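Local coordinates for protein PilM (Escherichia coli, PDB 3EOI) that is of unknown function but is probably a plasmid-encoded component of a pilus system, at residues Ile109-Pro112 and Ala113-Asp117. Sequence-based numbering, arbitrary orientation.
Sequences ITLP and AVIPD
The side chain of I115 runs alongside the ring of P112, in the same direction. This is the tight part of the contact. The CD1 methyl of I115 rests along the ring, 3.7 Å from CD of P112 and 3.9 Å from CG of P112. CB of P112 is a little farther from the same methyl, at 4.1 Å. I115 sets CG1 beside its backbone N and anti to its carbonyl carbon (chi1 -59°). Chi2 is extended (174°), which carries CD1 back to the proline. L111 adds a looser apolar neighbour, with its CD2 4.5 Å from CD1 of I115. The backbone from P112 to I115 forms a type I beta turn. It is closed by a hydrogen bond from N of I115 to O of P112, at 3.2 Å. The N-H points almost straight at the oxygen (170°), but the donor sits well above the carbonyl plane. The turn lies in the long loop between strand 98-100 and strand 119-123, the latter the central strand of the antiparallel sheet. Its apolar side faces that sheet. Both P112 and I115 touch F68 of strand 66-72, P112 also meets L61 and S63 of strand 59-63, and L111 reaches V94 of strand 92-95. I115 is buried there. A113 and V114, the two middle residues of the turn, are exposed, though V114 still touches L61. The methyl of A113 points away overall, although it still touches the carbonyl carbon of P112. V114 meets the proline loosely, its CG2 4.4 Å from CB of P112.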
ATOM      1  N   ILE A 109     -11.963  -6.017  11.534  1.00 12.76           N
ATOM      2  CA  ILE A 109     -12.619  -5.112  10.576  1.00 13.10           C
ATOM      3  C   ILE A 109     -12.938  -6.017   9.417  1.00 13.40           C
ATOM      4  O   ILE A 109     -12.125  -6.905   9.101  1.00 13.50           O
ATOM      5  CB  ILE A 109     -11.575  -4.055  10.017  1.00 16.43           C
ATOM      6  CG1 ILE A 109     -11.791  -2.723  10.655  1.00 44.84           C
ATOM      7  CG2 ILE A 109     -11.661  -3.899   8.507  1.00 45.02           C
ATOM      8  CD1 ILE A 109     -12.151  -2.927  11.982  1.00 18.64           C
ATOM      9  N   THR A 110     -14.051  -5.808   8.748  1.00 13.09           N
ATOM     10  CA  THR A 110     -14.285  -6.531   7.502  1.00 11.30           C
ATOM     11  C   THR A 110     -13.594  -5.860   6.312  1.00 13.08           C
ATOM     12  O   THR A 110     -13.894  -4.721   5.989  1.00 17.25           O
ATOM     13  CB  THR A 110     -15.799  -6.631   7.172  1.00 11.61           C
ATOM     14  OG1 THR A 110     -16.507  -7.097   8.332  1.00 20.65           O
ATOM     15  CG2 THR A 110     -16.052  -7.577   5.980  1.00 19.72           C
ATOM     16  N   LEU A 111     -12.680  -6.582   5.668  1.00 12.65           N
ATOM     17  CA  LEU A 111     -11.916  -6.042   4.567  1.00 13.09           C
ATOM     18  C   LEU A 111     -12.724  -6.051   3.281  1.00 13.60           C
ATOM     19  O   LEU A 111     -13.513  -6.965   3.022  1.00 12.51           O
ATOM     20  CB  LEU A 111     -10.669  -6.900   4.341  1.00 13.71           C
ATOM     21  CG  LEU A 111      -9.518  -6.722   5.278  1.00 19.34           C
ATOM     22  CD1 LEU A 111      -8.458  -7.672   4.781  1.00 16.04           C
ATOM     23  CD2 LEU A 111      -9.000  -5.291   5.162  1.00 15.90           C
ATOM     24  N   PRO A 112     -12.472  -5.056   2.409  1.00 13.22           N
ATOM     25  CA  PRO A 112     -13.105  -5.170   1.095  1.00 12.89           C
ATOM     26  C   PRO A 112     -12.660  -6.481   0.418  1.00 13.25           C
ATOM     27  O   PRO A 112     -11.511  -6.841   0.474  1.00 13.51           O
ATOM     28  CB  PRO A 112     -12.522  -3.970   0.321  1.00 13.16           C
ATOM     29  CG  PRO A 112     -12.189  -2.962   1.359  1.00 14.57           C
ATOM     30  CD  PRO A 112     -11.804  -3.758   2.624  1.00 13.62           C
ATOM     31  N   ALA A 113     -13.566  -7.144  -0.282  1.00 11.80           N
ATOM     32  CA  ALA A 113     -13.273  -8.435  -0.880  1.00 11.70           C
ATOM     33  C   ALA A 113     -12.298  -8.337  -2.039  1.00 10.76           C
ATOM     34  O   ALA A 113     -11.794  -9.351  -2.516  1.00 13.15           O
ATOM     35  CB  ALA A 113     -14.557  -9.096  -1.376  1.00 13.02           C
ATOM     36  N   VAL A 114     -12.046  -7.137  -2.530  1.00  9.80           N
ATOM     37  CA  VAL A 114     -11.108  -7.004  -3.643  1.00  9.51           C
ATOM     38  C   VAL A 114      -9.643  -6.791  -3.234  1.00 10.46           C
ATOM     39  O   VAL A 114      -8.789  -6.614  -4.105  1.00 11.49           O
ATOM     40  CB  VAL A 114     -11.566  -5.915  -4.627  1.00  9.90           C
ATOM     41  CG1 VAL A 114     -12.934  -6.270  -5.106  1.00 11.75           C
ATOM     42  CG2 VAL A 114     -11.561  -4.557  -3.952  1.00 13.94           C
ATOM     43  N   ILE A 115      -9.348  -6.863  -1.942  1.00  9.75           N
ATOM     44  CA  ILE A 115      -7.952  -6.827  -1.530  1.00 12.14           C
ATOM     45  C   ILE A 115      -7.381  -8.243  -1.462  1.00 12.28           C
ATOM     46  O   ILE A 115      -7.940  -9.104  -0.784  1.00 12.98           O
ATOM     47  CB  ILE A 115      -7.840  -6.156  -0.220  1.00 12.73           C
ATOM     48  CG1 ILE A 115      -8.419  -4.732  -0.364  1.00 16.02           C
ATOM     49  CG2 ILE A 115      -6.378  -6.161   0.190  1.00 15.14           C
ATOM     50  CD1 ILE A 115      -8.492  -4.033   0.909  1.00 15.98           C
ATOM     51  N   PRO A 116      -6.275  -8.493  -2.162  1.00 11.40           N
ATOM     52  CA  PRO A 116      -5.748  -9.865  -2.165  1.00 12.80           C
ATOM     53  C   PRO A 116      -4.982 -10.219  -0.877  1.00 12.93           C
ATOM     54  O   PRO A 116      -4.633  -9.331  -0.099  1.00 11.73           O
ATOM     55  CB  PRO A 116      -4.800  -9.894  -3.392  1.00 14.06           C
ATOM     56  CG  PRO A 116      -4.668  -8.437  -3.845  1.00 15.74           C
ATOM     57  CD  PRO A 116      -5.410  -7.556  -2.909  1.00 13.68           C
ATOM     58  N   ASP A 117      -4.775 -11.520  -0.669  1.00 12.17           N
ATOM     59  CA  ASP A 117      -3.978 -12.010   0.427  1.00 13.38           C
ATOM     60  C   ASP A 117      -2.504 -11.757   0.131  1.00 12.94           C
ATOM     61  O   ASP A 117      -2.121 -11.488  -1.016  1.00 12.40           O
ATOM     62  CB  ASP A 117      -4.206 -13.507   0.591  1.00 16.81           C
ATOM     63  CG  ASP A 117      -5.531 -13.816   1.214  1.00 21.21           C
ATOM     64  OD1 ASP A 117      -6.055 -12.940   1.947  1.00 19.37           O
ATOM     65  OD2 ASP A 117      -6.061 -14.928   0.957  1.00 20.13           O
TER